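Local atomic coordinates of nicotinate phosphoribosyltransferase (Porphyromonas gingivalis, PDB entry 2IM5), a protein that probably catalyses the ATP-dependent synthesis of nicotinate ribonucleotide from nicotinate and 5-phosphoribosyl 1-diphosphate, a step toward NAD. Residues Asp9-Phe15 with Thr117-Pro122; Arg39-Glu44 with Ile99-Leu105; Tyr223-Met227 with Leu384-Leu389. All coordinates share one frame; numbering follows the deposited sequence.

Contact 1: Asp9-Phe15 with Thr117-Pro122; sequences DTDLYKF and TLWETP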
loop_
_atom_site.group_PDB
_atom_site.type_symbol
_atom_site.label_atom_id
_atom_site.label_comp_id
_atom_site.label_asym_id
_atom_site.label_seq_id
_atom_site.Cartn_x
_atom_site.Cartn_y
_atom_site.Cartn_z
ATOM N N ASP A 9 5.676 -6.182 11.310
ATOM C CA ASP A 9 5.222 -4.795 11.402
ATOM C C ASP A 9 5.451 -4.157 10.035
ATOM O O ASP A 9 6.414 -3.419 9.818
ATOM C CB ASP A 9 5.995 -4.047 12.498
ATOM C CG ASP A 9 5.440 -2.654 12.771
ATOM O OD1 ASP A 9 4.295 -2.362 12.368
ATOM O OD2 ASP A 9 6.147 -1.844 13.406
ATOM N N THR A 10 4.549 -4.476 9.113
ATOM C CA THR A 10 4.603 -3.985 7.743
ATOM C C THR A 10 3.226 -4.230 7.130
ATOM O O THR A 10 2.341 -4.800 7.782
ATOM C CB THR A 10 5.686 -4.752 6.935
ATOM O OG1 THR A 10 5.798 -4.203 5.616
ATOM C CG2 THR A 10 5.332 -6.225 6.838
ATOM N N ASP A 11 3.038 -3.794 5.888
ATOM C CA ASP A 11 1.758 -3.984 5.216
ATOM C C ASP A 11 1.623 -5.356 4.574
ATOM O O ASP A 11 2.598 -5.933 4.098
ATOM C CB ASP A 11 1.543 -2.911 4.153
ATOM C CG ASP A 11 1.160 -1.578 4.754
ATOM O OD1 ASP A 11 0.199 -1.544 5.547
ATOM O OD2 ASP A 11 1.814 -0.569 4.428
ATOM N N LEU A 12 0.397 -5.868 4.566
ATOM C CA LEU A 12 0.122 -7.171 3.978
ATOM C C LEU A 12 0.620 -7.270 2.540
ATOM O O LEU A 12 1.232 -8.262 2.156
ATOM C CB LEU A 12 -1.382 -7.446 4.000
ATOM C CG LEU A 12 -1.818 -8.678 3.199
ATOM C CD1 LEU A 12 -1.252 -9.935 3.854
ATOM C CD2 LEU A 12 -3.344 -8.743 3.132
ATOM N N TYR A 13 0.377 -6.230 1.748
ATOM C CA TYR A 13 0.770 -6.271 0.349
ATOM C C TYR A 13 2.260 -6.466 0.112
ATOM O O TYR A 13 2.659 -6.915 -0.961
ATOM C CB TYR A 13 0.249 -5.030 -0.393
ATOM C CG TYR A 13 1.030 -3.748 -0.181
ATOM C CD1 TYR A 13 2.176 -3.471 -0.932
ATOM C CD2 TYR A 13 0.598 -2.792 0.740
ATOM C CE1 TYR A 13 2.865 -2.271 -0.776
ATOM C CE2 TYR A 13 1.281 -1.588 0.906
ATOM C CZ TYR A 13 2.415 -1.331 0.143
ATOM O OH TYR A 13 3.086 -0.131 0.289
ATOM N N LYS A 14 3.087 -6.145 1.104
ATOM C CA LYS A 14 4.524 -6.331 0.951
ATOM C C LYS A 14 4.818 -7.830 0.871
ATOM O O LYS A 14 5.672 -8.264 0.093
ATOM C CB LYS A 14 5.279 -5.690 2.122
ATOM C CG LYS A 14 5.074 -4.167 2.244
ATOM C CD LYS A 14 6.000 -3.339 1.341
ATOM C CE LYS A 14 5.778 -3.593 -0.153
ATOM N NZ LYS A 14 6.537 -2.635 -1.019
ATOM N N PHE A 15 4.097 -8.628 1.660
ATOM C CA PHE A 15 4.295 -10.077 1.641
ATOM C C PHE A 15 3.638 -10.739 0.432
ATOM O O PHE A 15 4.231 -11.619 -0.192
ATOM C CB PHE A 15 3.750 -10.732 2.916
ATOM C CG PHE A 15 4.521 -10.391 4.156
ATOM C CD1 PHE A 15 5.907 -10.385 4.155
ATOM C CD2 PHE A 15 3.858 -10.102 5.340
ATOM C CE1 PHE A 15 6.624 -10.097 5.314
ATOM C CE2 PHE A 15 4.571 -9.813 6.507
ATOM C CZ PHE A 15 5.959 -9.813 6.488
ATOM N N THR A 117 11.566 -4.972 -1.929
ATOM C CA THR A 117 10.214 -4.452 -1.840
ATOM C C THR A 117 9.783 -4.406 -0.362
ATOM O O THR A 117 8.965 -3.583 0.030
ATOM C CB THR A 117 9.217 -5.318 -2.644
ATOM O OG1 THR A 117 7.934 -4.678 -2.641
ATOM C CG2 THR A 117 9.087 -6.713 -2.038
ATOM N N LEU A 118 10.360 -5.284 0.454
ATOM C CA LEU A 118 10.029 -5.347 1.877
ATOM C C LEU A 118 10.504 -4.139 2.704
ATOM O O LEU A 118 10.044 -3.947 3.824
ATOM C CB LEU A 118 10.589 -6.640 2.483
ATOM C CG LEU A 118 10.162 -7.937 1.778
ATOM C CD1 LEU A 118 10.833 -9.129 2.454
ATOM C CD2 LEU A 118 8.639 -8.083 1.821
ATOM N N TRP A 119 11.411 -3.332 2.153
ATOM C CA TRP A 119 11.924 -2.155 2.853
ATOM C C TRP A 119 10.941 -0.983 2.919
ATOM O O TRP A 119 10.910 -0.255 3.910
ATOM C CB TRP A 119 13.203 -1.625 2.176
ATOM C CG TRP A 119 14.463 -2.395 2.429
ATOM C CD1 TRP A 119 15.191 -3.096 1.507
ATOM C CD2 TRP A 119 15.193 -2.476 3.664
ATOM N NE1 TRP A 119 16.328 -3.600 2.088
ATOM C CE2 TRP A 119 16.357 -3.239 3.410
ATOM C CE3 TRP A 119 14.978 -1.975 4.956
ATOM C CZ2 TRP A 119 17.307 -3.516 4.402
ATOM C CZ3 TRP A 119 15.921 -2.247 5.946
ATOM C CH2 TRP A 119 17.075 -3.014 5.661
ATOM N N GLU A 120 10.143 -0.802 1.869
ATOM C CA GLU A 120 9.219 0.333 1.779
ATOM C C GLU A 120 8.456 0.789 3.018
ATOM O O GLU A 120 8.708 1.880 3.538
ATOM C CB GLU A 120 8.196 0.127 0.660
ATOM C CG GLU A 120 7.383 1.401 0.380
ATOM C CD GLU A 120 6.007 1.129 -0.213
ATOM O OE1 GLU A 120 5.703 -0.049 -0.489
ATOM O OE2 GLU A 120 5.225 2.092 -0.397
ATOM N N THR A 121 7.505 -0.027 3.464
ATOM C CA THR A 121 6.682 0.326 4.611
ATOM C C THR A 121 7.458 0.566 5.905
ATOM O O THR A 121 7.240 1.571 6.575
ATOM C CB THR A 121 5.570 -0.732 4.841
ATOM O OG1 THR A 121 4.642 -0.692 3.747
ATOM C CG2 THR A 121 4.804 -0.441 6.126
ATOM N N PRO A 122 8.371 -0.350 6.278
ATOM C CA PRO A 122 9.140 -0.154 7.510
ATOM C C PRO A 122 9.940 1.154 7.488
ATOM O O PRO A 122 9.940 1.910 8.463
ATOM C CB PRO A 122 10.048 -1.381 7.547
ATOM C CG PRO A 122 9.240 -2.420 6.832
ATOM C CD PRO A 122 8.679 -1.658 5.672
HETATM O O HOH W 1 8.215 -5.579 5.042
#
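The Tyr13 ring has Lys14 CG offset over one face, while Glu120 OE1 lies at its edge, near the ring plane; the carboxylate is turned 61° from the ring. Here the beginnings of helices 12-24 and 120-134 meet in the buried interior of the chain, both within the N-terminal NAPRTase family region. Tyr13 OH donates to Glu120 OE1 over 2.7 Å, arriving from above the carboxylate plane. The same oxygen takes Lys14 NZ on its anti lone pair, a salt bridge of 2.8 Å, so two donors grip one atom. The lysine gets there by folding its chain at chi2 (-84°) and chi3 (63°), which brings the amine to Thr117, at the start of the other segment. There NZ also donates to Thr117 O at 2.8 Å and Thr117 OG1 at 3.0 Å, and a second salt bridge runs to Glu214, the neighbour of His213, a predicted phosphohistidine. Glu214 also bonds Thr117 OG1, and Arg168 pairs with Glu120 OE2, so both carboxylate oxygens of Glu120 are engaged and the charges of this cluster probably offset one another. Beyond it, Thr121 OG1 donates to Asp11 OD2 over 2.9 Å, on the anti side and somewhat out of plane; Asp11 OD1 is held by Ser195. Apolar packing is thinner: Leu118 CD2 lies 4.3 Å from Phe15 CD1 and nearer still, 3.4 Å, to Lys14 O. A water joins Thr10 OG1, at 2.8 Å, to the carbonyl oxygen of Leu118, to which it donates.

Contact 2: Arg39-Glu44 with Ile99-Leu105; sequences RQGFTE and IDAQGHL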
loop_
_atom_site.group_PDB
_atom_site.type_symbol
_atom_site.label_atom_id
_atom_site.label_comp_id
_atom_site.label_asym_id
_atom_site.label_seq_id
_atom_site.Cartn_x
_atom_site.Cartn_y
_atom_site.Cartn_z
ATOM N N ARG A 39 9.351 18.531 0.151
ATOM C CA ARG A 39 10.728 19.010 0.068
ATOM C C ARG A 39 11.227 19.674 1.348
ATOM O O ARG A 39 11.827 20.747 1.305
ATOM C CB ARG A 39 10.882 19.988 -1.101
ATOM C CG ARG A 39 10.703 19.366 -2.471
ATOM C CD ARG A 39 11.098 20.351 -3.565
ATOM N NE ARG A 39 10.910 19.795 -4.904
ATOM C CZ ARG A 39 11.558 18.734 -5.379
ATOM N NH1 ARG A 39 12.450 18.101 -4.624
ATOM N NH2 ARG A 39 11.308 18.298 -6.608
ATOM N N GLN A 40 10.976 19.037 2.484
ATOM C CA GLN A 40 11.424 19.565 3.764
ATOM C C GLN A 40 12.938 19.442 3.857
ATOM O O GLN A 40 13.536 18.541 3.270
ATOM C CB GLN A 40 10.795 18.783 4.915
ATOM C CG GLN A 40 9.312 19.020 5.103
ATOM C CD GLN A 40 8.725 18.135 6.185
ATOM O OE1 GLN A 40 9.341 17.921 7.231
ATOM N NE2 GLN A 40 7.524 17.625 5.947
ATOM N N GLY A 41 13.558 20.352 4.598
ATOM C CA GLY A 41 14.998 20.298 4.754
ATOM C C GLY A 41 15.353 19.310 5.847
ATOM O O GLY A 41 14.717 19.285 6.897
ATOM N N PHE A 42 16.365 18.489 5.601
ATOM C CA PHE A 42 16.792 17.499 6.579
ATOM C C PHE A 42 18.281 17.628 6.834
ATOM O O PHE A 42 19.045 18.001 5.945
ATOM C CB PHE A 42 16.465 16.088 6.079
ATOM C CG PHE A 42 15.033 15.693 6.285
ATOM C CD1 PHE A 42 14.588 15.290 7.539
ATOM C CD2 PHE A 42 14.131 15.727 5.231
ATOM C CE1 PHE A 42 13.262 14.923 7.741
ATOM C CE2 PHE A 42 12.801 15.364 5.423
ATOM C CZ PHE A 42 12.367 14.961 6.683
ATOM N N THR A 43 18.686 17.315 8.056
ATOM C CA THR A 43 20.081 17.414 8.446
ATOM C C THR A 43 20.763 16.063 8.437
ATOM O O THR A 43 20.107 15.022 8.487
ATOM C CB THR A 43 20.217 17.993 9.856
ATOM O OG1 THR A 43 19.603 17.098 10.793
ATOM C CG2 THR A 43 19.548 19.358 9.937
ATOM N N GLU A 44 22.090 16.088 8.391
ATOM C CA GLU A 44 22.876 14.867 8.376
ATOM C C GLU A 44 22.708 14.056 9.650
ATOM O O GLU A 44 22.859 12.836 9.630
ATOM C CB GLU A 44 24.359 15.186 8.167
ATOM C CG GLU A 44 24.876 14.840 6.778
ATOM C CD GLU A 44 24.742 13.356 6.455
ATOM O OE1 GLU A 44 25.114 12.524 7.311
ATOM O OE2 GLU A 44 24.274 13.022 5.346
ATOM N N ILE A 99 21.722 13.096 2.250
ATOM C CA ILE A 99 21.060 14.381 2.088
ATOM C C ILE A 99 21.539 14.822 0.715
ATOM O O ILE A 99 22.737 14.925 0.499
ATOM C CB ILE A 99 21.535 15.403 3.145
ATOM C CG1 ILE A 99 21.328 14.838 4.555
ATOM C CG2 ILE A 99 20.777 16.716 2.975
ATOM C CD1 ILE A 99 19.879 14.531 4.894
ATOM N N ASP A 100 20.620 15.061 -0.217
ATOM C CA ASP A 100 21.024 15.455 -1.563
ATOM C C ASP A 100 21.560 16.873 -1.645
ATOM O O ASP A 100 21.649 17.580 -0.637
ATOM C CB ASP A 100 19.872 15.282 -2.567
ATOM C CG ASP A 100 18.671 16.156 -2.248
ATOM O OD1 ASP A 100 18.864 17.262 -1.705
ATOM O OD2 ASP A 100 17.533 15.743 -2.559
ATOM N N ALA A 101 21.917 17.279 -2.861
ATOM C CA ALA A 101 22.463 18.607 -3.118
ATOM C C ALA A 101 21.528 19.719 -2.659
ATOM O O ALA A 101 21.982 20.787 -2.252
ATOM C CB ALA A 101 22.767 18.764 -4.601
ATOM N N GLN A 102 20.225 19.470 -2.720
ATOM C CA GLN A 102 19.244 20.474 -2.309
ATOM C C GLN A 102 18.939 20.432 -0.815
ATOM O O GLN A 102 18.060 21.149 -0.342
ATOM C CB GLN A 102 17.933 20.298 -3.088
ATOM C CG GLN A 102 18.002 20.657 -4.563
ATOM C CD GLN A 102 19.029 19.836 -5.326
ATOM O OE1 GLN A 102 20.222 20.156 -5.334
ATOM N NE2 GLN A 102 18.570 18.765 -5.966
ATOM N N GLY A 103 19.653 19.590 -0.073
ATOM C CA GLY A 103 19.421 19.491 1.361
ATOM C C GLY A 103 18.210 18.645 1.725
ATOM O O GLY A 103 17.690 18.728 2.839
ATOM N N HIS A 104 17.763 17.821 0.783
ATOM C CA HIS A 104 16.606 16.967 0.995
ATOM C C HIS A 104 17.015 15.541 1.341
ATOM O O HIS A 104 18.085 15.076 0.945
ATOM C CB HIS A 104 15.740 16.974 -0.264
ATOM C CG HIS A 104 15.242 18.335 -0.639
ATOM N ND1 HIS A 104 14.966 18.695 -1.942
ATOM C CD2 HIS A 104 14.954 19.420 0.121
ATOM C CE1 HIS A 104 14.531 19.943 -1.968
ATOM N NE2 HIS A 104 14.514 20.405 -0.730
ATOM N N LEU A 105 16.161 14.850 2.084
ATOM C CA LEU A 105 16.447 13.474 2.471
ATOM C C LEU A 105 16.282 12.553 1.267
ATOM O O LEU A 105 15.230 12.538 0.635
ATOM C CB LEU A 105 15.506 13.037 3.598
ATOM C CG LEU A 105 15.660 11.610 4.130
ATOM C CD1 LEU A 105 17.078 11.377 4.629
ATOM C CD2 LEU A 105 14.658 11.391 5.250
HETATM O O HOH W 2 13.463 15.873 1.948
HETATM O O HOH W 3 24.870 12.712 2.912
#
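Leu105 and Phe42, and Arg39 and His104, form two pairs, each with an alkyl group over an aromatic face. Leu105 CG stands opposite its backbone N (chi1 180°), carrying CD2 over the centre of the Phe42 ring, 4.2 Å from its centroid, in a CH-pi contact, while Leu105 CB touches the rim at Phe42 CD2 (3.4 Å). Arg39 CB sits over a face of His104, 4.0 Å from the ring centroid; Gln102 O lies over the opposite face. The guanidinium plane is only 25° from the ring, with His104 ND1 at the guanidinium edge, 3.7 Å from Arg39 NH1, without a hydrogen bond. Ile99 CD1 packs against Phe42 CB, and the Ile99 and Glu44 side chains slide past each other in opposite directions, Ile99 CG1 touching Glu44 OE2.

Residues 99-105 form the hairpin tip between strands 95-99 and 105-110: a type I turn from Asp100 to Gly103, then a G1 beta bulge, Gly103 having positive phi (79°). Asp100 OD1 braces the turn, accepting His104 N over 2.8 Å. The loop 39-44 meets it through one nearly straight bond, Phe42 N to Gly103 O, 3.1 Å. Waters join Gln40 O to Leu105 N and Glu44 OE2 to Ile99 N; Glu44 OE1 pairs with Arg51. With direct bonding confined to this backbone pair, the two surface loops rely mainly on ring-face packing, and a charged His104 would probably be disfavoured beside the arginine.

Contact 3: Tyr223-Met227 with Leu384-Leu389; sequences YGYKM and LAMNTL
Leu384 O, on the helix turn that leans on Tyr225, is gripped twice by Thr388: by its backbone N at 2.8 Å and by its OG1 at 2.6 Å, the two donors coming from opposite faces of the carbonyl plane. The hydroxyl reaches back because OG1 stands opposite the carbonyl carbon across the CA-CB bond (chi1 -60°). This fixes the rotation of the threonine and sends CG2 outward to Tyr225 CB, 4.0 Å away, with Lys226 CG close beside it. The main interaction is a CH-pi contact: Ala385 CB sits over the centre of the Tyr225 ring, 3.6 Å from its centroid and 11° off the normal, close enough to touch much of the ring, while Ala385 CA meets the rim at CD2 and CE2. Leu389 packs beside the root of the tyrosine, its CD2 lying 3.8 Å from both Tyr225 CB and Tyr225 O. Along the solvent side, the extended Lys226 chain crosses Thr388 and brings CE to 3.9 Å from Thr388 O.

The tyrosine is fastened beyond the two segments as well: its OH bonds Glu381, one turn earlier in helix 379-389, and its ring meets Tyr252 edge-to-face. No polar bond joins the segments themselves, so the fit rests on shape. Gly224, just past the end of helix 213-223, has positive phi where the chain leaves the helix, and Tyr225 follows, facing helix 379-389. This is helix-to-loop packing by an aromatic ring on a small residue, joining the end of helix 379-389 to the link between helices 213-223 and 228-240.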
loop_
_atom_site.group_PDB
_atom_site.type_symbol
_atom_site.label_atom_id
_atom_site.label_comp_id
_atom_site.label_asym_id
_atom_site.label_seq_id
_atom_site.Cartn_x
_atom_site.Cartn_y
_atom_site.Cartn_z
ATOM N N TYR A 223 6.982 -5.580 -19.630
ATOM C CA TYR A 223 6.157 -5.998 -20.765
ATOM C C TYR A 223 5.572 -4.891 -21.637
ATOM O O TYR A 223 4.987 -5.172 -22.675
ATOM C CB TYR A 223 5.018 -6.879 -20.264
ATOM C CG TYR A 223 5.493 -8.124 -19.576
ATOM C CD1 TYR A 223 6.094 -9.153 -20.297
ATOM C CD2 TYR A 223 5.374 -8.268 -18.198
ATOM C CE1 TYR A 223 6.569 -10.296 -19.658
ATOM C CE2 TYR A 223 5.844 -9.405 -17.549
ATOM C CZ TYR A 223 6.442 -10.412 -18.284
ATOM O OH TYR A 223 6.922 -11.531 -17.650
ATOM N N GLY A 224 5.723 -3.639 -21.229
ATOM C CA GLY A 224 5.169 -2.557 -22.017
ATOM C C GLY A 224 3.827 -2.125 -21.464
ATOM O O GLY A 224 3.174 -2.879 -20.725
ATOM N N TYR A 225 3.400 -0.923 -21.842
ATOM C CA TYR A 225 2.143 -0.359 -21.360
ATOM C C TYR A 225 0.851 -0.984 -21.885
ATOM O O TYR A 225 -0.120 -1.110 -21.146
ATOM C CB TYR A 225 2.143 1.147 -21.623
ATOM C CG TYR A 225 3.323 1.818 -20.967
ATOM C CD1 TYR A 225 3.409 1.909 -19.577
ATOM C CD2 TYR A 225 4.389 2.296 -21.728
ATOM C CE1 TYR A 225 4.520 2.454 -18.960
ATOM C CE2 TYR A 225 5.515 2.845 -21.123
ATOM C CZ TYR A 225 5.573 2.921 -19.739
ATOM O OH TYR A 225 6.673 3.460 -19.121
ATOM N N LYS A 226 0.826 -1.379 -23.151
ATOM C CA LYS A 226 -0.392 -1.966 -23.694
ATOM C C LYS A 226 -0.870 -3.203 -22.935
ATOM O O LYS A 226 -2.054 -3.328 -22.643
ATOM C CB LYS A 226 -0.213 -2.284 -25.181
ATOM C CG LYS A 226 -0.208 -1.036 -26.063
ATOM C CD LYS A 226 -0.025 -1.374 -27.539
ATOM C CE LYS A 226 -0.173 -0.121 -28.395
ATOM N NZ LYS A 226 0.015 -0.389 -29.836
ATOM N N MET A 227 0.042 -4.105 -22.596
ATOM C CA MET A 227 -0.335 -5.321 -21.882
ATOM C C MET A 227 -0.107 -5.330 -20.369
ATOM O O MET A 227 -0.410 -6.326 -19.711
ATOM C CB MET A 227 0.384 -6.521 -22.500
ATOM C CG MET A 227 -0.190 -6.966 -23.847
ATOM S SD MET A 227 -1.958 -7.463 -23.781
ATOM C CE MET A 227 -2.668 -6.292 -24.977
ATOM N N LEU A 384 6.348 8.710 -22.891
ATOM C CA LEU A 384 6.294 7.488 -23.677
ATOM C C LEU A 384 5.044 6.684 -23.319
ATOM O O LEU A 384 4.368 6.167 -24.198
ATOM C CB LEU A 384 7.554 6.642 -23.436
ATOM C CG LEU A 384 7.649 5.346 -24.243
ATOM C CD1 LEU A 384 7.806 5.683 -25.709
ATOM C CD2 LEU A 384 8.837 4.521 -23.768
ATOM N N ALA A 385 4.730 6.593 -22.030
ATOM C CA ALA A 385 3.557 5.841 -21.593
ATOM C C ALA A 385 2.292 6.476 -22.155
ATOM O O ALA A 385 1.435 5.783 -22.709
ATOM C CB ALA A 385 3.493 5.795 -20.076
ATOM N N MET A 386 2.177 7.794 -22.014
ATOM C CA MET A 386 1.012 8.500 -22.531
ATOM C C MET A 386 0.888 8.314 -24.045
ATOM O O MET A 386 -0.193 7.998 -24.540
ATOM C CB MET A 386 1.086 9.991 -22.181
ATOM C CG MET A 386 0.995 10.255 -20.682
ATOM S SD MET A 386 0.992 12.006 -20.186
ATOM C CE MET A 386 -0.685 12.330 -20.109
ATOM N N ASN A 387 1.979 8.504 -24.778
ATOM C CA ASN A 387 1.933 8.336 -26.230
ATOM C C ASN A 387 1.572 6.894 -26.593
ATOM O O ASN A 387 0.786 6.654 -27.500
ATOM C CB ASN A 387 3.280 8.712 -26.870
ATOM C CG ASN A 387 3.589 10.200 -26.749
ATOM O OD1 ASN A 387 2.684 11.030 -26.822
ATOM N ND2 ASN A 387 4.866 10.542 -26.581
ATOM N N THR A 388 2.138 5.936 -25.870
ATOM C CA THR A 388 1.875 4.528 -26.136
ATOM C C THR A 388 0.406 4.183 -25.915
ATOM O O THR A 388 -0.185 3.416 -26.668
ATOM C CB THR A 388 2.730 3.620 -25.218
ATOM O OG1 THR A 388 4.121 3.873 -25.456
ATOM C CG2 THR A 388 2.422 2.144 -25.485
ATOM N N LEU A 389 -0.179 4.754 -24.872
ATOM C CA LEU A 389 -1.563 4.479 -24.546
ATOM C C LEU A 389 -2.538 5.422 -25.239
ATOM O O LEU A 389 -3.737 5.330 -25.031
ATOM C CB LEU A 389 -1.754 4.547 -23.031
ATOM C CG LEU A 389 -0.914 3.517 -22.272
ATOM C CD1 LEU A 389 -0.960 3.790 -20.772
ATOM C CD2 LEU A 389 -1.432 2.121 -22.596
#

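Overall arrangement
All four segments of contacts 1 and 2 belong to the N-terminal family region, and contact 2 forms within the stretch between the two segments of contact 1. Their centres are about 25 Å apart, bridged by helix 120-134, which starts at contact 1 and packs Ile127 and Tyr131 against contact 2. Contact 3 follows later, its centre about 28 Å from that of contact 1 and 34 Å from that of contact 2. Helix 213-223 ties contact 1 to contact 3, giving Glu214 to the lysine cluster and ending at Tyr223. Contact 1 is therefore close to the predicted phosphohistidine His213, unmodified here, consistent with a place near the active site; contacts 2 and 3 lie farther from the chain centre.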